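Local coordinates for lantibiotic dehydratase (Microbispora corallina, PDB 5EHK), which takes part in NAI-107 biosynthesis as a tRNA-dependent dehydratase, probably converting serine and threonine residues of the lantibiotic precursor peptide to dehydro amino acids, at residues A[197-201]-A[594-599]; A[213-217]-A[573-577]; A[282-286]-A[297-302]; A[425-429]-A[647-652]; A[566-571]-A[587-593]. All blocks are in the same frame, centred on the assembly; numbering follows the deposited sequence.

Interaction 1 of 5, residues A[197-201]-A[594-599]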
# COMPACT_ATOMS: atom_id res chain seq x y z
N GLN A 197 -4.08 40.22 -19.29
CA GLN A 197 -3.02 39.25 -19.56
C GLN A 197 -3.54 37.84 -19.61
O GLN A 197 -4.60 37.54 -19.04
CB GLN A 197 -1.90 39.33 -18.54
CG GLN A 197 -2.17 38.61 -17.23
CD GLN A 197 -1.12 38.94 -16.18
OE1 GLN A 197 -1.31 39.83 -15.36
NE2 GLN A 197 -0.02 38.22 -16.21
N ALA A 198 -2.81 36.96 -20.29
CA ALA A 198 -3.22 35.56 -20.36
C ALA A 198 -3.08 34.90 -19.00
O ALA A 198 -2.09 35.09 -18.30
CB ALA A 198 -2.42 34.81 -21.39
N HIS A 199 -4.10 34.16 -18.61
CA HIS A 199 -4.07 33.35 -17.40
C HIS A 199 -2.82 32.48 -17.48
O HIS A 199 -2.51 31.92 -18.53
CB HIS A 199 -5.32 32.46 -17.36
CG HIS A 199 -5.55 31.80 -16.03
ND1 HIS A 199 -4.69 30.86 -15.51
CD2 HIS A 199 -6.57 31.92 -15.15
CE1 HIS A 199 -5.16 30.44 -14.34
NE2 HIS A 199 -6.30 31.06 -14.11
N GLN A 200 -2.07 32.39 -16.39
CA GLN A 200 -0.75 31.79 -16.48
C GLN A 200 -0.79 30.25 -16.60
O GLN A 200 0.20 29.62 -16.95
CB GLN A 200 0.14 32.28 -15.33
CG GLN A 200 0.40 33.78 -15.33
CD GLN A 200 -0.57 34.58 -14.43
OE1 GLN A 200 -1.57 34.05 -13.93
NE2 GLN A 200 -0.26 35.85 -14.20
N THR A 201 -1.94 29.64 -16.37
CA THR A 201 -1.96 28.19 -16.39
C THR A 201 -2.75 27.58 -17.54
O THR A 201 -3.12 26.40 -17.48
CB THR A 201 -2.49 27.61 -15.08
OG1 THR A 201 -3.87 27.96 -14.96
CG2 THR A 201 -1.73 28.17 -13.90
N SER A 594 3.00 35.18 -10.11
CA SER A 594 1.55 35.25 -10.05
C SER A 594 1.02 34.02 -10.71
O SER A 594 1.44 33.69 -11.83
CB SER A 594 1.06 36.49 -10.79
OG SER A 594 1.77 37.64 -10.40
N VAL A 595 0.11 33.33 -10.03
CA VAL A 595 -0.60 32.18 -10.60
C VAL A 595 -2.10 32.36 -10.50
O VAL A 595 -2.67 32.25 -9.42
CB VAL A 595 -0.24 30.91 -9.87
CG1 VAL A 595 -0.86 29.74 -10.57
CG2 VAL A 595 1.25 30.77 -9.77
N GLY A 596 -2.74 32.68 -11.62
CA GLY A 596 -4.19 32.87 -11.61
C GLY A 596 -4.62 34.24 -11.13
O GLY A 596 -5.79 34.44 -10.81
N LEU A 597 -3.66 35.18 -11.06
CA LEU A 597 -3.87 36.56 -10.63
C LEU A 597 -3.04 37.46 -11.54
O LEU A 597 -2.08 36.99 -12.13
CB LEU A 597 -3.37 36.77 -9.20
CG LEU A 597 -4.05 36.02 -8.08
CD1 LEU A 597 -3.19 36.13 -6.85
CD2 LEU A 597 -5.41 36.62 -7.85
N PRO A 598 -3.40 38.75 -11.67
CA PRO A 598 -2.63 39.67 -12.52
C PRO A 598 -1.28 39.96 -11.90
O PRO A 598 -1.12 39.68 -10.72
CB PRO A 598 -3.45 40.95 -12.49
CG PRO A 598 -4.16 40.89 -11.18
CD PRO A 598 -4.51 39.45 -10.99
N ASP A 599 -0.35 40.51 -12.65
CA ASP A 599 0.92 40.86 -12.05
C ASP A 599 0.64 41.94 -11.01
O ASP A 599 -0.38 42.62 -11.08
CB ASP A 599 1.90 41.41 -13.09
CG ASP A 599 2.39 40.36 -14.04
OD1 ASP A 599 1.92 39.21 -13.92
OD2 ASP A 599 3.21 40.70 -14.93
O HOH W 1 2.34 36.51 -14.46
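Two glutamine side chains of 197-201 do most of the bonding here. Gln-197 has chi1 near +60° and chi2 trans. This carries its amide to Asp-599, which it meets twice. Asp-599 N donates to Gln-197 OE1 at 3.0 Å, and Gln-197 NE2 donates to Asp-599 OD1 at 3.2 Å. Gln-200 is bent instead, with chi1 m and chi2 near 95°. Its amide lies along the turn that follows strand 591-595. Gly-596 N donates to Gln-200 OE1 (2.9 Å), and Gln-200 NE2 donates to Leu-597 O (3.0 Å). Water 1 bridges Gln-200 NE2 and Asp-599 OD1. The contact thus joins the end of strand 195-198, the middle strand of a three-stranded antiparallel sheet, to the end of strand 591-595 in a separate mixed sheet. The bonds across it run from side-chain amides to backbone groups and to the Asp-599 carboxylate; no backbone pairing joins the two sheets here. Gly-596 has positive phi, and its CA makes an off-centre CH-pi contact with the His-199 ring, 4.1 Å from the centroid. With chi1 trans, His-199 ND1 accepts a hydrogen bond from Thr-201 N (3.1 Å). Thr-201 CG2 packs on Val-595 CG1 at 3.8 Å. Ser-594 turns its OG to Glu-605.

Interaction 2 of 5, residues A[213-217]-A[573-577]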
# COMPACT_ATOMS: atom_id res chain seq x y z
N CYS A 213 -9.46 24.14 -13.65
CA CYS A 213 -9.88 24.85 -12.44
C CYS A 213 -9.95 26.38 -12.56
O CYS A 213 -9.06 27.10 -12.09
CB CYS A 213 -8.93 24.50 -11.29
SG CYS A 213 -8.76 22.75 -11.09
N PRO A 214 -11.01 26.88 -13.19
CA PRO A 214 -11.15 28.34 -13.09
C PRO A 214 -11.65 28.71 -11.69
O PRO A 214 -12.18 27.85 -10.99
CB PRO A 214 -12.19 28.66 -14.16
CG PRO A 214 -13.02 27.40 -14.27
CD PRO A 214 -12.10 26.24 -13.94
N SER A 215 -11.52 29.99 -11.32
CA SER A 215 -12.03 30.51 -10.05
C SER A 215 -13.52 30.78 -10.14
O SER A 215 -13.98 31.56 -10.99
CB SER A 215 -11.29 31.79 -9.65
OG SER A 215 -11.73 32.25 -8.37
N ALA A 216 -14.26 30.13 -9.25
CA ALA A 216 -15.70 30.29 -9.18
C ALA A 216 -16.13 31.36 -8.16
O ALA A 216 -17.25 31.32 -7.66
CB ALA A 216 -16.36 28.94 -8.85
N LEU A 217 -15.24 32.31 -7.86
CA LEU A 217 -15.42 33.14 -6.66
C LEU A 217 -16.66 34.03 -6.61
O LEU A 217 -17.44 33.97 -5.66
CB LEU A 217 -14.16 33.92 -6.35
CG LEU A 217 -13.15 33.11 -5.52
CD1 LEU A 217 -11.96 33.97 -5.12
CD2 LEU A 217 -13.74 32.40 -4.28
N ILE A 573 -4.77 32.83 -6.40
CA ILE A 573 -6.13 33.02 -5.93
C ILE A 573 -6.62 31.77 -5.19
O ILE A 573 -6.58 30.67 -5.72
CB ILE A 573 -7.10 33.40 -7.08
CG1 ILE A 573 -8.48 33.73 -6.49
CG2 ILE A 573 -7.19 32.29 -8.11
CD1 ILE A 573 -8.47 34.95 -5.58
N PRO A 574 -7.02 31.93 -3.93
CA PRO A 574 -7.43 30.70 -3.25
C PRO A 574 -8.79 30.20 -3.74
O PRO A 574 -9.56 30.97 -4.29
CB PRO A 574 -7.49 31.12 -1.77
CG PRO A 574 -6.60 32.36 -1.68
CD PRO A 574 -6.79 33.05 -3.00
N ARG A 575 -9.06 28.91 -3.53
CA ARG A 575 -10.25 28.25 -4.08
C ARG A 575 -11.51 28.68 -3.34
O ARG A 575 -12.58 28.76 -3.92
CB ARG A 575 -10.09 26.73 -4.04
CG ARG A 575 -11.01 25.94 -4.97
CD ARG A 575 -11.03 26.52 -6.40
NE ARG A 575 -10.06 25.90 -7.29
CZ ARG A 575 -8.88 26.42 -7.64
NH1 ARG A 575 -8.46 27.60 -7.17
NH2 ARG A 575 -8.10 25.73 -8.46
N SER A 576 -11.37 28.95 -2.04
CA SER A 576 -12.49 29.40 -1.24
C SER A 576 -12.36 30.88 -0.85
O SER A 576 -11.25 31.41 -0.68
CB SER A 576 -12.64 28.53 0.01
OG SER A 576 -11.92 29.06 1.11
N GLY A 577 -13.51 31.54 -0.72
CA GLY A 577 -13.59 32.96 -0.40
C GLY A 577 -13.13 33.27 1.02
O GLY A 577 -12.79 34.41 1.34
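This is a loop-to-loop packing contact with no hydrogen bond between the two segments. It joins the loop after strand 208-212 to the connection between strand 566-572 and helix 577-580. Leu-217 is the main apolar piece. Its side chain points at 573-577 and lies along that backbone. Leu-217 CD1 meets Ile-573 CD1 at 3.7 Å and Pro-574 O at 3.9 Å. Leu-217 CD2 lies 3.8 Å from Arg-575 O and 3.7 Å from Gly-577 N. Ser-215 adds a looser touch, with its OG 4.0 Å from Ile-573 CG1. At the other end of the contact is Arg-575. Its CB points away from 213-217, but the chain folds back, with chi2 near 48° and chi3 near 93°. The guanidinium therefore reaches Cys-213. Arg-575 NH2 is 3.2 Å from Cys-213 CB, and Cys-213 O lies over one face of the planar group. The charge also makes a cation-pi contact with Trp-443, which Cys-213 touches as well. Ser-576 points away from the contact and occupies the N-cap of the next helix. Its OG makes a weak hydrogen bond to Ala-579 N, and its own N is bound by Gln-644. The arrangement is that of an N-capped strand-to-helix connection, the first half of the beta-alpha-beta unit built from strand 566-572, helix 577-580 and strand 591-595.

Interaction 3 of 5, residues A[282-286]-A[297-302]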
# COMPACT_ATOMS: atom_id res chain seq x y z
N ILE A 282 -7.17 37.72 -17.60
CA ILE A 282 -7.28 38.28 -16.26
C ILE A 282 -7.12 39.78 -16.38
O ILE A 282 -6.07 40.25 -16.83
CB ILE A 282 -6.17 37.76 -15.35
CG1 ILE A 282 -6.30 36.24 -15.17
CG2 ILE A 282 -6.21 38.48 -14.02
CD1 ILE A 282 -5.22 35.61 -14.31
N THR A 283 -8.16 40.53 -15.99
CA THR A 283 -8.11 42.00 -16.10
C THR A 283 -7.40 42.56 -14.88
O THR A 283 -7.35 41.90 -13.84
CB THR A 283 -9.51 42.66 -16.24
OG1 THR A 283 -10.22 42.59 -14.99
CG2 THR A 283 -10.33 41.94 -17.29
N ALA A 284 -6.82 43.75 -15.02
CA ALA A 284 -6.14 44.40 -13.90
C ALA A 284 -7.14 44.78 -12.80
O ALA A 284 -6.76 45.01 -11.65
CB ALA A 284 -5.38 45.63 -14.37
N LEU A 285 -8.42 44.82 -13.16
CA LEU A 285 -9.48 45.09 -12.20
C LEU A 285 -9.46 44.18 -10.97
O LEU A 285 -9.70 44.63 -9.86
CB LEU A 285 -10.85 45.05 -12.88
CG LEU A 285 -11.08 46.21 -13.85
CD1 LEU A 285 -12.43 46.06 -14.53
CD2 LEU A 285 -11.01 47.52 -13.08
N ARG A 286 -9.17 42.90 -11.19
CA ARG A 286 -9.10 41.93 -10.10
C ARG A 286 -7.90 42.20 -9.19
O ARG A 286 -6.80 42.54 -9.66
CB ARG A 286 -9.10 40.51 -10.68
CG ARG A 286 -10.43 40.14 -11.32
CD ARG A 286 -10.40 38.77 -11.93
NE ARG A 286 -11.74 38.31 -12.28
CZ ARG A 286 -11.99 37.25 -13.05
NH1 ARG A 286 -10.99 36.60 -13.65
NH2 ARG A 286 -13.25 36.89 -13.29
N HIS A 297 -7.66 48.93 -4.48
CA HIS A 297 -7.06 48.49 -5.73
C HIS A 297 -8.01 48.65 -6.91
O HIS A 297 -7.60 49.16 -7.95
CB HIS A 297 -6.55 47.04 -5.69
CG HIS A 297 -6.18 46.53 -7.05
ND1 HIS A 297 -5.04 46.91 -7.70
CD2 HIS A 297 -6.86 45.73 -7.91
CE1 HIS A 297 -5.00 46.35 -8.89
NE2 HIS A 297 -6.09 45.63 -9.04
N VAL A 298 -9.25 48.19 -6.76
CA VAL A 298 -10.24 48.38 -7.83
C VAL A 298 -10.44 49.87 -8.17
O VAL A 298 -10.39 50.27 -9.34
CB VAL A 298 -11.61 47.77 -7.51
CG1 VAL A 298 -12.58 48.05 -8.65
CG2 VAL A 298 -11.49 46.26 -7.24
N LEU A 299 -10.67 50.69 -7.14
CA LEU A 299 -10.78 52.14 -7.33
C LEU A 299 -9.56 52.78 -8.00
O LEU A 299 -9.72 53.58 -8.92
CB LEU A 299 -11.16 52.90 -6.04
CG LEU A 299 -12.49 52.75 -5.28
CD1 LEU A 299 -13.37 51.59 -5.71
CD2 LEU A 299 -12.21 52.70 -3.78
N ASP A 300 -8.35 52.47 -7.53
CA ASP A 300 -7.15 53.04 -8.14
C ASP A 300 -7.06 52.71 -9.64
O ASP A 300 -6.67 53.55 -10.46
CB ASP A 300 -5.88 52.58 -7.42
CG ASP A 300 -5.77 53.13 -6.01
OD1 ASP A 300 -6.28 54.24 -5.76
OD2 ASP A 300 -5.21 52.44 -5.13
N VAL A 301 -7.46 51.48 -9.99
CA VAL A 301 -7.46 51.03 -11.37
C VAL A 301 -8.50 51.74 -12.26
O VAL A 301 -8.14 52.22 -13.34
CB VAL A 301 -7.61 49.49 -11.46
CG1 VAL A 301 -8.04 49.08 -12.86
CG2 VAL A 301 -6.30 48.80 -11.08
N VAL A 302 -9.76 51.84 -11.81
CA VAL A 302 -10.78 52.58 -12.58
C VAL A 302 -10.43 54.06 -12.68
O VAL A 302 -10.75 54.72 -13.66
CB VAL A 302 -12.24 52.40 -12.09
CG1 VAL A 302 -12.52 50.95 -11.78
CG2 VAL A 302 -12.52 53.27 -10.90
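Ile-282 and Thr-283 close strand 281-283 and do not touch the helix. Ile-282 pairs through its backbone with Gln-197 of the neighbouring strand. Thr-283 OG1 is bonded to Glu-185. The chain then bends in a beta turn, and a weak 3.4 Å bond runs from Arg-286 N to Thr-283 O. The turn presents its carbonyls to helix 294-306. Ala-284 O accepts a hydrogen bond from His-297 NE2 at 2.8 Å and lies near the plane of that ring. Leu-285 comes next, its CA 5.5 Å from that of Val-298. Its CB points away from the helix, yet the end of the side chain packs on it. Leu-285 CD2 reaches Val-301 CG1 at 3.4 Å and Val-302 CG1 at 4.0 Å. Leu-285 O touches Val-298 CG2 at 3.6 Å. Arg-286 O takes a second, weak bond from His-297 NE2 at 3.2 Å, while its side chain runs off to a salt bridge with Glu-185. The helix uses residues 297, 298, 301 and 302, the i, i+1, i+4, i+5 pattern of one helical face. This is a strand-turn-helix packing. It lies at an outer strand of a small three-stranded antiparallel sheet accompanied by helices, consistent with the winged-helix type of peptide-recognition element known in lantibiotic dehydratases.

Interaction 4 of 5, residues A[425-429]-A[647-652]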
# COMPACT_ATOMS: atom_id res chain seq x y z
N LEU A 425 8.04 23.60 -15.94
CA LEU A 425 6.94 23.42 -14.99
C LEU A 425 5.70 23.79 -15.77
O LEU A 425 5.68 24.88 -16.33
CB LEU A 425 7.06 24.42 -13.82
CG LEU A 425 5.95 24.24 -12.79
CD1 LEU A 425 6.50 24.38 -11.42
CD2 LEU A 425 4.85 25.24 -13.00
N LEU A 426 4.69 22.93 -15.75
CA LEU A 426 3.44 23.10 -16.54
C LEU A 426 3.33 21.97 -17.53
O LEU A 426 2.29 21.33 -17.63
CB LEU A 426 3.29 24.44 -17.28
CG LEU A 426 2.06 25.31 -16.97
CD1 LEU A 426 1.80 25.51 -15.47
CD2 LEU A 426 2.20 26.69 -17.65
N GLU A 427 4.42 21.70 -18.25
CA GLU A 427 4.48 20.48 -19.02
C GLU A 427 4.61 19.29 -18.06
O GLU A 427 3.92 18.28 -18.22
CB GLU A 427 5.65 20.51 -19.96
CG GLU A 427 5.85 19.20 -20.71
CD GLU A 427 7.15 19.22 -21.48
OE1 GLU A 427 7.41 20.26 -22.12
OE2 GLU A 427 7.89 18.21 -21.43
N LEU A 428 5.47 19.43 -17.06
CA LEU A 428 5.60 18.43 -16.02
C LEU A 428 4.25 18.18 -15.36
O LEU A 428 3.89 17.05 -15.12
CB LEU A 428 6.58 18.90 -14.95
CG LEU A 428 6.88 17.85 -13.87
CD1 LEU A 428 7.61 16.67 -14.48
CD2 LEU A 428 7.65 18.45 -12.72
N LEU A 429 3.48 19.24 -15.12
CA LEU A 429 2.22 19.10 -14.39
C LEU A 429 1.08 18.56 -15.26
O LEU A 429 0.01 18.21 -14.74
CB LEU A 429 1.80 20.42 -13.75
CG LEU A 429 2.38 20.71 -12.36
CD1 LEU A 429 1.83 22.00 -11.83
CD2 LEU A 429 2.08 19.58 -11.41
N ASN A 647 -2.73 23.82 -8.74
CA ASN A 647 -1.56 22.93 -8.72
C ASN A 647 -0.18 23.57 -8.96
O ASN A 647 0.76 23.30 -8.21
CB ASN A 647 -1.75 21.71 -9.63
CG ASN A 647 -2.80 20.76 -9.10
OD1 ASN A 647 -3.21 20.85 -7.94
ND2 ASN A 647 -3.26 19.85 -9.96
N PRO A 648 -0.04 24.42 -9.98
CA PRO A 648 1.31 24.94 -10.18
C PRO A 648 1.79 25.75 -8.99
O PRO A 648 2.96 25.67 -8.61
CB PRO A 648 1.16 25.84 -11.42
CG PRO A 648 -0.04 25.30 -12.13
CD PRO A 648 -0.96 24.82 -11.06
N ALA A 649 0.87 26.52 -8.41
CA ALA A 649 1.16 27.32 -7.24
C ALA A 649 1.61 26.40 -6.12
O ALA A 649 2.61 26.67 -5.45
CB ALA A 649 -0.08 28.10 -6.80
N ARG A 650 0.85 25.33 -5.90
CA ARG A 650 1.20 24.40 -4.84
C ARG A 650 2.55 23.71 -5.12
O ARG A 650 3.31 23.43 -4.19
CB ARG A 650 0.10 23.38 -4.60
CG ARG A 650 0.57 22.31 -3.61
CD ARG A 650 -0.46 21.29 -3.23
NE ARG A 650 0.19 20.31 -2.39
CZ ARG A 650 -0.32 19.16 -2.00
NH1 ARG A 650 -1.53 18.79 -2.40
NH2 ARG A 650 0.41 18.37 -1.25
N LEU A 651 2.85 23.46 -6.39
CA LEU A 651 4.11 22.81 -6.72
C LEU A 651 5.26 23.79 -6.41
O LEU A 651 6.30 23.38 -5.86
CB LEU A 651 4.16 22.33 -8.19
CG LEU A 651 5.42 21.56 -8.62
CD1 LEU A 651 5.62 20.33 -7.79
CD2 LEU A 651 5.43 21.14 -10.08
N LEU A 652 5.04 25.07 -6.71
CA LEU A 652 6.04 26.08 -6.44
C LEU A 652 6.30 26.14 -4.95
O LEU A 652 7.45 26.17 -4.49
CB LEU A 652 5.62 27.44 -6.96
CG LEU A 652 5.58 27.59 -8.48
CD1 LEU A 652 4.82 28.85 -8.88
CD2 LEU A 652 7.01 27.55 -9.11
O HOH W 2 -1.83 20.18 -12.73
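Helix 647-656 begins at Asn-647, and its first turn is closed by Leu-651 N bonding to Asn-647 O (2.8 Å) and Leu-652 N to Pro-648 O (2.9 Å). Pro-648 fits in this first turn, where its missing NH costs no helical bond. Segment 425-429 leaves strand 423-424. It turns sharply at Leu-426, which has a positive phi, and residues 427-429 then follow helical angles without the regular bonds. The closest CA pair is Leu-426 and Pro-648, 7.0 Å apart, so side chains fill the gap. Leu-425 points at the helix. Its CD1 lies 3.7 Å from Leu-651 CD2 and 4.0 Å from Leu-652 CD2. Leu-429 also points inward, with its CD1 3.4 Å from Pro-648 CA and its CG 3.8 Å from Leu-651 CD2. Leu-651 thus meets both Leu-425 and Leu-429, and Leu-428 more loosely. Leu-426 CD1 rests on Pro-648 CG at 3.8 Å. Leu-428 also packs on Tyr-409, Phe-413 and Tyr-417 of helix 407-417. Asn-647 binds Trp-443 N and Pro-444 O through its side chain. Its ND2 also donates to water 2 (3.1 Å), which makes a weak 3.4 Å bond to Leu-429 O. No direct hydrogen bond crosses the contact. It is held by leucine and proline packing, so shape and burial fix it more than bond direction.

Interaction 5 of 5, residues A[566-571]-A[587-593]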
# COMPACT_ATOMS: atom_id res chain seq x y z
N VAL A 566 17.70 32.53 -6.84
CA VAL A 566 16.83 33.68 -6.86
C VAL A 566 15.69 33.41 -5.91
O VAL A 566 15.06 32.37 -6.01
CB VAL A 566 16.20 33.86 -8.23
CG1 VAL A 566 15.25 35.04 -8.22
CG2 VAL A 566 17.28 34.00 -9.31
N ALA A 567 15.39 34.35 -5.02
CA ALA A 567 14.26 34.19 -4.11
C ALA A 567 13.02 34.73 -4.78
O ALA A 567 13.10 35.68 -5.54
CB ALA A 567 14.52 34.95 -2.81
N ALA A 568 11.87 34.12 -4.52
CA ALA A 568 10.63 34.65 -5.07
C ALA A 568 9.47 34.27 -4.17
O ALA A 568 9.60 33.39 -3.33
CB ALA A 568 10.41 34.14 -6.48
N ASP A 569 8.35 34.96 -4.36
CA ASP A 569 7.13 34.67 -3.62
C ASP A 569 6.06 34.28 -4.63
O ASP A 569 5.96 34.88 -5.71
CB ASP A 569 6.67 35.91 -2.84
CG ASP A 569 7.77 36.45 -1.91
OD1 ASP A 569 8.23 35.65 -1.05
OD2 ASP A 569 8.23 37.62 -2.06
N VAL A 570 5.30 33.23 -4.30
CA VAL A 570 4.22 32.76 -5.17
C VAL A 570 2.97 33.41 -4.64
O VAL A 570 2.78 33.44 -3.44
CB VAL A 570 4.11 31.22 -5.19
CG1 VAL A 570 4.59 30.62 -3.89
CG2 VAL A 570 2.68 30.77 -5.49
N ALA A 571 2.14 33.96 -5.52
CA ALA A 571 0.85 34.51 -5.13
C ALA A 571 -0.25 33.85 -5.96
O ALA A 571 -0.14 33.77 -7.19
CB ALA A 571 0.84 36.05 -5.34
N SER A 587 4.81 40.75 -0.77
CA SER A 587 5.96 40.01 -1.21
C SER A 587 7.19 40.89 -1.04
O SER A 587 7.19 42.06 -1.46
CB SER A 587 5.77 39.62 -2.67
OG SER A 587 7.00 39.33 -3.29
N TYR A 588 8.23 40.34 -0.40
CA TYR A 588 9.43 41.09 -0.07
C TYR A 588 10.69 40.47 -0.65
O TYR A 588 11.79 41.01 -0.48
CB TYR A 588 9.61 41.24 1.44
CG TYR A 588 8.54 42.07 2.11
CD1 TYR A 588 8.29 43.39 1.69
CD2 TYR A 588 7.81 41.56 3.18
CE1 TYR A 588 7.30 44.16 2.31
CE2 TYR A 588 6.83 42.33 3.81
CZ TYR A 588 6.58 43.63 3.38
OH TYR A 588 5.61 44.40 4.01
N SER A 589 10.57 39.32 -1.28
CA SER A 589 11.70 38.80 -2.03
C SER A 589 11.82 39.74 -3.23
O SER A 589 10.94 40.57 -3.49
CB SER A 589 11.42 37.35 -2.46
OG SER A 589 10.95 36.58 -1.35
N GLY A 590 12.89 39.63 -4.00
CA GLY A 590 12.93 40.43 -5.22
C GLY A 590 11.81 40.20 -6.25
O GLY A 590 11.61 41.03 -7.14
N ARG A 591 11.13 39.05 -6.16
CA ARG A 591 10.29 38.56 -7.26
C ARG A 591 8.95 38.00 -6.81
O ARG A 591 8.80 37.50 -5.68
CB ARG A 591 11.00 37.44 -8.00
CG ARG A 591 12.38 37.80 -8.52
CD ARG A 591 12.27 38.65 -9.76
NE ARG A 591 13.60 38.96 -10.27
CZ ARG A 591 14.27 40.06 -9.92
NH1 ARG A 591 13.69 40.92 -9.08
NH2 ARG A 591 15.49 40.29 -10.40
N ARG A 592 8.00 38.05 -7.73
CA ARG A 592 6.71 37.42 -7.50
C ARG A 592 6.29 36.56 -8.68
O ARG A 592 6.48 36.95 -9.84
CB ARG A 592 5.65 38.48 -7.20
CG ARG A 592 4.24 38.04 -7.45
CD ARG A 592 3.29 39.12 -6.99
NE ARG A 592 2.00 38.97 -7.65
CZ ARG A 592 0.82 39.10 -7.05
NH1 ARG A 592 0.74 39.38 -5.76
NH2 ARG A 592 -0.28 38.94 -7.76
N ILE A 593 5.74 35.39 -8.36
CA ILE A 593 5.18 34.48 -9.36
C ILE A 593 3.67 34.50 -9.20
O ILE A 593 3.11 33.91 -8.28
CB ILE A 593 5.70 33.04 -9.16
CG1 ILE A 593 7.23 33.03 -9.08
CG2 ILE A 593 5.22 32.13 -10.27
CD1 ILE A 593 7.82 31.78 -8.47
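Strands 566-572 and 591-595 are the two parallel strands of a beta-alpha-beta unit and lie side by side in a mixed sheet. Asp-569 N donates to Arg-591 O (2.9 Å), and Asp-569 O accepts from Ile-593 N (2.7 Å). Ala-571 N then donates to Ile-593 O (2.9 Å). Asp-569 and Arg-592 share one face of the sheet. Val-570 and Ile-593 share the other. The Asp-569 carboxylate gathers donors from the loop before the second strand. OD2 accepts from Ser-589 N at 3.0 Å. The single proton of Ser-589 OG has both carboxylate oxygens in reach, Asp-569 OD1 at 2.9 Å and Asp-569 OD2 at 3.0 Å, and either bond would be weak; OG itself accepts from Arg-558 NE. Arg-592 finds its acceptors outside the pair, chiefly Pro-288 O and Ser-594 OG, while Ala-571 CB lies over its guanidinium. Arg-591 NH1 is met by Gly-590 O at 2.8 Å. The shortest polar contact is a very short hydrogen bond from Ser-587 OG to Asp-569 OD2, at 2.4 Å.

Interaction 1 touches the other four. Gln-197 O is 2.9 Å from Ile-282 N, a probable hydrogen bond that ties it to interaction 3 through neighbouring strands 195-198 and 281-283. Val-595 N is 2.9 Å from Ala-571 O, which extends the strand pairing of interaction 5. Leu-597 CG packs on Ile-573 N at 3.7 Å, reaching interaction 2. Thr-201 CG2 packs on Pro-648 CG at 3.8 Å, reaching interaction 4. Interactions 4 and 5 meet where Leu-652 CD1 lies 3.6 Å from Ile-593 CG2, helix against sheet. Interactions 3 and 4 are furthest apart, their centres about 27 Å from each other. None of the five contacts contains a ligand.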